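Local coordinates for homoserine dehydrogenase (PDB 4PG7), which catalyses the NAD(P)-dependent interconversion of homoserine and aspartate semialdehyde, a step of the aspartic acid pathway, at residues A[258-270]-A[284-298]. Numbering follows the deposited sequence.
Sequences VADQLGYKIKLIG and EPTLIDKKHQLAAVE
A259, small enough for its helix to lie close to the hairpin of strands 264-275 and 278-289, sets its CB 3.8 Å from CD2 of L287. The next residue, D260, receives the extended chain of K290, which passes G263; NZ meets OD1 at 2.8 Å from above the carboxylate plane and also bonds the backbone O. G263, at positive phi, closes the helix in a Schellman motif, and its carbonyl O accepts a hydrogen bond from the backbone N-H of K290. Y264 rests CB on L287 CB at 3.8 Å. Antiparallel pairing follows, between strands 171-177 and 436-444 of the mixed sheet. K265 runs out extended, its length carrying charge to A295 O and E298. Branched I266 fills the buried opposite face beside L287, CG1 to CD1 4.0 Å. K267, back on K265's face, bends at chi2 (-74°) and bonds V297 O at 2.7 Å. I269 packs CG1 on T286 CB and meets I288 tip to tip. The lysine NZ atoms grip E298 OE2 from opposite faces of the carboxylate plane, at 2.8 and 2.9 Å; S187 holds OE1. These bonds tie the loop to strand 264-275, and two ammonium groups probably favour the ionised glutamate.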
loop_
_atom_site.group_PDB
_atom_site.type_symbol
_atom_site.label_atom_id
_atom_site.label_comp_id
_atom_site.label_asym_id
_atom_site.label_seq_id
_atom_site.Cartn_x
_atom_site.Cartn_y
_atom_site.Cartn_z
ATOM N N VAL A 258 -6.795 16.853 -24.719
ATOM C CA VAL A 258 -5.768 17.871 -24.666
ATOM C C VAL A 258 -4.735 17.516 -23.566
ATOM O O VAL A 258 -3.525 17.563 -23.782
ATOM C CB VAL A 258 -6.389 19.251 -24.404
ATOM C CG1 VAL A 258 -5.316 20.297 -24.170
ATOM C CG2 VAL A 258 -7.257 19.676 -25.577
ATOM N N ALA A 259 -5.217 17.098 -22.401
ATOM C CA ALA A 259 -4.316 16.622 -21.346
ATOM C C ALA A 259 -3.444 15.502 -21.878
ATOM O O ALA A 259 -2.222 15.450 -21.639
ATOM C CB ALA A 259 -5.111 16.133 -20.146
ATOM N N ASP A 260 -4.081 14.586 -22.593
ATOM C CA ASP A 260 -3.396 13.437 -23.138
ATOM C C ASP A 260 -2.230 13.844 -24.031
ATOM O O ASP A 260 -1.101 13.306 -23.897
ATOM C CB ASP A 260 -4.352 12.579 -23.950
ATOM C CG ASP A 260 -3.628 11.409 -24.590
ATOM O OD1 ASP A 260 -3.075 10.568 -23.863
ATOM O OD2 ASP A 260 -3.516 11.399 -25.809
ATOM N N GLN A 261 -2.502 14.748 -24.974
ATOM C CA GLN A 261 -1.457 15.218 -25.905
ATOM C C GLN A 261 -0.307 15.921 -25.160
ATOM O O GLN A 261 0.812 15.843 -25.585
ATOM C CB GLN A 261 -2.020 16.102 -27.022
ATOM C CG GLN A 261 -1.896 17.618 -26.836
ATOM C CD GLN A 261 -2.331 18.440 -28.061
ATOM O OE1 GLN A 261 -1.488 18.937 -28.798
ATOM N NE2 GLN A 261 -3.653 18.614 -28.254
ATOM N N LEU A 262 -0.610 16.599 -24.062
ATOM C CA LEU A 262 0.422 17.218 -23.215
ATOM C C LEU A 262 1.193 16.257 -22.289
ATOM O O LEU A 262 2.150 16.678 -21.622
ATOM C CB LEU A 262 -0.213 18.308 -22.364
ATOM C CG LEU A 262 -0.720 19.511 -23.174
ATOM C CD1 LEU A 262 -1.745 20.262 -22.356
ATOM C CD2 LEU A 262 0.439 20.409 -23.551
ATOM N N GLY A 263 0.760 15.008 -22.205
ATOM C CA GLY A 263 1.426 13.993 -21.386
ATOM C C GLY A 263 0.773 13.673 -20.049
ATOM O O GLY A 263 1.442 13.167 -19.155
ATOM N N TYR A 264 -0.522 13.963 -19.906
ATOM C CA TYR A 264 -1.229 13.846 -18.632
ATOM C C TYR A 264 -2.547 13.090 -18.762
ATOM O O TYR A 264 -3.184 13.123 -19.813
ATOM C CB TYR A 264 -1.571 15.232 -18.068
ATOM C CG TYR A 264 -0.375 16.104 -17.808
ATOM C CD1 TYR A 264 0.277 16.083 -16.561
ATOM C CD2 TYR A 264 0.150 16.906 -18.820
ATOM C CE1 TYR A 264 1.406 16.869 -16.338
ATOM C CE2 TYR A 264 1.264 17.712 -18.610
ATOM C CZ TYR A 264 1.902 17.683 -17.370
ATOM O OH TYR A 264 3.001 18.480 -17.163
ATOM N N LYS A 265 -2.942 12.432 -17.672
ATOM C CA LYS A 265 -4.281 11.923 -17.488
ATOM C C LYS A 265 -5.037 12.887 -16.589
ATOM O O LYS A 265 -4.427 13.707 -15.906
ATOM C CB LYS A 265 -4.227 10.562 -16.808
ATOM C CG LYS A 265 -3.651 9.484 -17.706
ATOM C CD LYS A 265 -3.983 8.131 -17.144
ATOM C CE LYS A 265 -3.718 7.027 -18.133
ATOM N NZ LYS A 265 -3.579 5.749 -17.390
ATOM N N ILE A 266 -6.350 12.775 -16.552
ATOM C CA ILE A 266 -7.151 13.547 -15.605
ATOM C C ILE A 266 -7.736 12.593 -14.564
ATOM O O ILE A 266 -8.327 11.584 -14.922
ATOM C CB ILE A 266 -8.244 14.342 -16.336
ATOM C CG1 ILE A 266 -7.597 15.336 -17.301
ATOM C CG2 ILE A 266 -9.113 15.113 -15.339
ATOM C CD1 ILE A 266 -8.532 16.314 -17.961
ATOM N N LYS A 267 -7.568 12.909 -13.292
ATOM C CA LYS A 267 -8.140 12.133 -12.188
ATOM C C LYS A 267 -8.817 13.106 -11.251
ATOM O O LYS A 267 -8.429 14.283 -11.183
ATOM C CB LYS A 267 -7.048 11.365 -11.398
ATOM C CG LYS A 267 -6.131 10.488 -12.255
ATOM C CD LYS A 267 -6.831 9.229 -12.723
ATOM C CE LYS A 267 -5.896 8.364 -13.541
ATOM N NZ LYS A 267 -6.573 7.118 -13.961
ATOM N N LEU A 268 -9.808 12.619 -10.509
ATOM C CA LEU A 268 -10.334 13.368 -9.381
ATOM C C LEU A 268 -9.428 13.055 -8.204
ATOM O O LEU A 268 -9.407 11.907 -7.719
ATOM C CB LEU A 268 -11.768 13.000 -9.063
ATOM C CG LEU A 268 -12.411 13.834 -7.931
ATOM C CD1 LEU A 268 -12.683 15.249 -8.404
ATOM C CD2 LEU A 268 -13.695 13.201 -7.436
ATOM N N ILE A 269 -8.681 14.058 -7.757
ATOM C CA ILE A 269 -7.676 13.898 -6.705
ATOM C C ILE A 269 -8.102 14.603 -5.418
ATOM O O ILE A 269 -8.496 15.771 -5.441
ATOM C CB ILE A 269 -6.341 14.475 -7.150
ATOM C CG1 ILE A 269 -5.791 13.705 -8.376
ATOM C CG2 ILE A 269 -5.296 14.477 -6.019
ATOM C CD1 ILE A 269 -5.427 12.283 -8.103
ATOM N N GLY A 270 -8.049 13.867 -4.311
ATOM C CA GLY A 270 -8.225 14.422 -2.988
ATOM C C GLY A 270 -6.842 14.567 -2.410
ATOM O O GLY A 270 -6.024 13.626 -2.433
ATOM N N GLU A 284 -10.441 17.880 -6.436
ATOM C CA GLU A 284 -10.791 18.435 -7.737
ATOM C C GLU A 284 -10.144 17.698 -8.895
ATOM O O GLU A 284 -9.153 16.980 -8.719
ATOM C CB GLU A 284 -10.438 19.926 -7.811
ATOM C CG GLU A 284 -8.973 20.204 -7.693
ATOM C CD GLU A 284 -8.685 21.693 -7.542
ATOM O OE1 GLU A 284 -9.181 22.512 -8.354
ATOM O OE2 GLU A 284 -7.934 22.021 -6.621
ATOM N N PRO A 285 -10.704 17.881 -10.100
ATOM C CA PRO A 285 -10.069 17.356 -11.312
ATOM C C PRO A 285 -8.665 17.915 -11.479
ATOM O O PRO A 285 -8.456 19.120 -11.333
ATOM C CB PRO A 285 -10.991 17.846 -12.436
ATOM C CG PRO A 285 -12.293 18.112 -11.784
ATOM C CD PRO A 285 -11.987 18.547 -10.386
ATOM N N THR A 286 -7.716 17.021 -11.713
ATOM C CA THR A 286 -6.294 17.295 -11.637
ATOM C C THR A 286 -5.596 16.556 -12.765
ATOM O O THR A 286 -5.885 15.383 -13.015
ATOM C CB THR A 286 -5.759 16.803 -10.276
ATOM O OG1 THR A 286 -6.443 17.493 -9.232
ATOM C CG2 THR A 286 -4.294 17.018 -10.129
ATOM N N LEU A 287 -4.705 17.226 -13.486
ATOM C CA LEU A 287 -3.905 16.546 -14.489
ATOM C C LEU A 287 -2.762 15.882 -13.749
ATOM O O LEU A 287 -2.139 16.500 -12.870
ATOM C CB LEU A 287 -3.362 17.480 -15.541
ATOM C CG LEU A 287 -4.246 17.792 -16.744
ATOM C CD1 LEU A 287 -5.488 18.551 -16.299
ATOM C CD2 LEU A 287 -3.445 18.577 -17.755
ATOM N N ILE A 288 -2.514 14.622 -14.083
ATOM C CA ILE A 288 -1.477 13.826 -13.469
ATOM C C ILE A 288 -0.568 13.336 -14.574
ATOM O O ILE A 288 -1.023 12.720 -15.546
ATOM C CB ILE A 288 -2.045 12.551 -12.779
ATOM C CG1 ILE A 288 -3.055 12.914 -11.702
ATOM C CG2 ILE A 288 -0.908 11.728 -12.150
ATOM C CD1 ILE A 288 -2.427 13.627 -10.513
ATOM N N ASP A 289 0.716 13.575 -14.410
ATOM C CA ASP A 289 1.705 13.112 -15.361
ATOM C C ASP A 289 1.543 11.618 -15.561
ATOM O O ASP A 289 1.452 10.872 -14.589
ATOM C CB ASP A 289 3.112 13.441 -14.874
ATOM C CG ASP A 289 4.183 13.087 -15.905
ATOM O OD1 ASP A 289 4.742 13.987 -16.518
ATOM O OD2 ASP A 289 4.456 11.917 -16.122
ATOM N N LYS A 290 1.548 11.196 -16.821
ATOM C CA LYS A 290 1.341 9.787 -17.170
ATOM C C LYS A 290 2.326 8.823 -16.550
ATOM O O LYS A 290 2.028 7.653 -16.435
ATOM C CB LYS A 290 1.400 9.591 -18.682
ATOM C CG LYS A 290 0.167 10.042 -19.422
ATOM C CD LYS A 290 0.426 9.877 -20.921
ATOM C CE LYS A 290 -0.769 10.296 -21.757
ATOM N NZ LYS A 290 -0.395 10.352 -23.201
ATOM N N LYS A 291 3.510 9.289 -16.185
ATOM C CA LYS A 291 4.506 8.421 -15.553
ATOM C C LYS A 291 4.322 8.275 -14.041
ATOM O O LYS A 291 4.942 7.420 -13.445
ATOM C CB LYS A 291 5.913 8.964 -15.837
ATOM C CG LYS A 291 6.271 8.971 -17.319
ATOM C CD LYS A 291 7.531 9.783 -17.584
ATOM C CE LYS A 291 7.189 11.264 -17.595
ATOM N NZ LYS A 291 8.214 12.132 -16.973
ATOM N N HIS A 292 3.489 9.114 -13.426
ATOM C CA HIS A 292 3.240 9.044 -11.986
ATOM C C HIS A 292 2.445 7.770 -11.668
ATOM O O HIS A 292 1.528 7.394 -12.409
ATOM C CB HIS A 292 2.439 10.270 -11.543
ATOM C CG HIS A 292 2.500 10.547 -10.078
ATOM N ND1 HIS A 292 1.700 9.898 -9.163
ATOM C CD2 HIS A 292 3.272 11.398 -9.358
ATOM C CE1 HIS A 292 1.957 10.350 -7.948
ATOM N NE2 HIS A 292 2.927 11.243 -8.038
ATOM N N GLN A 293 2.762 7.139 -10.546
ATOM C CA GLN A 293 2.061 5.936 -10.114
ATOM C C GLN A 293 0.544 6.116 -10.095
ATOM O O GLN A 293 -0.188 5.198 -10.442
ATOM C CB GLN A 293 2.599 5.455 -8.754
ATOM C CG GLN A 293 2.692 3.951 -8.514
ATOM C CD GLN A 293 3.214 3.080 -9.651
ATOM O OE1 GLN A 293 4.294 3.295 -10.197
ATOM N NE2 GLN A 293 2.445 2.031 -9.960
ATOM N N LEU A 294 0.047 7.293 -9.707
ATOM C CA LEU A 294 -1.389 7.545 -9.688
ATOM C C LEU A 294 -2.038 7.549 -11.043
ATOM O O LEU A 294 -3.235 7.264 -11.150
ATOM C CB LEU A 294 -1.739 8.855 -8.985
ATOM C CG LEU A 294 -1.778 8.854 -7.478
ATOM C CD1 LEU A 294 -2.074 10.263 -6.990
ATOM C CD2 LEU A 294 -2.792 7.878 -6.917
ATOM N N ALA A 295 -1.281 7.902 -12.082
ATOM C CA ALA A 295 -1.845 7.998 -13.395
ATOM C C ALA A 295 -2.403 6.650 -13.851
ATOM O O ALA A 295 -3.314 6.615 -14.672
ATOM C CB ALA A 295 -0.823 8.513 -14.398
ATOM N N ALA A 296 -1.843 5.553 -13.347
ATOM C CA ALA A 296 -2.188 4.209 -13.834
ATOM C C ALA A 296 -3.381 3.588 -13.098
ATOM O O ALA A 296 -3.847 2.535 -13.490
ATOM C CB ALA A 296 -0.991 3.287 -13.699
ATOM N N VAL A 297 -3.902 4.270 -12.085
ATOM C CA VAL A 297 -4.994 3.765 -11.273
ATOM C C VAL A 297 -6.337 4.005 -11.989
ATOM O O VAL A 297 -6.805 5.149 -12.099
ATOM C CB VAL A 297 -4.983 4.440 -9.899
ATOM C CG1 VAL A 297 -6.137 3.961 -9.038
ATOM C CG2 VAL A 297 -3.655 4.156 -9.201
ATOM N N GLU A 298 -6.926 2.924 -12.488
ATOM C CA GLU A 298 -8.056 2.981 -13.423
ATOM C C GLU A 298 -9.311 2.367 -12.849
ATOM O O GLU A 298 -9.278 1.643 -11.841
ATOM C CB GLU A 298 -7.712 2.239 -14.736
ATOM C CG GLU A 298 -6.574 2.849 -15.548
ATOM C CD GLU A 298 -6.768 4.336 -15.886
ATOM O OE1 GLU A 298 -7.891 4.792 -16.197
ATOM O OE2 GLU A 298 -5.777 5.078 -15.836
#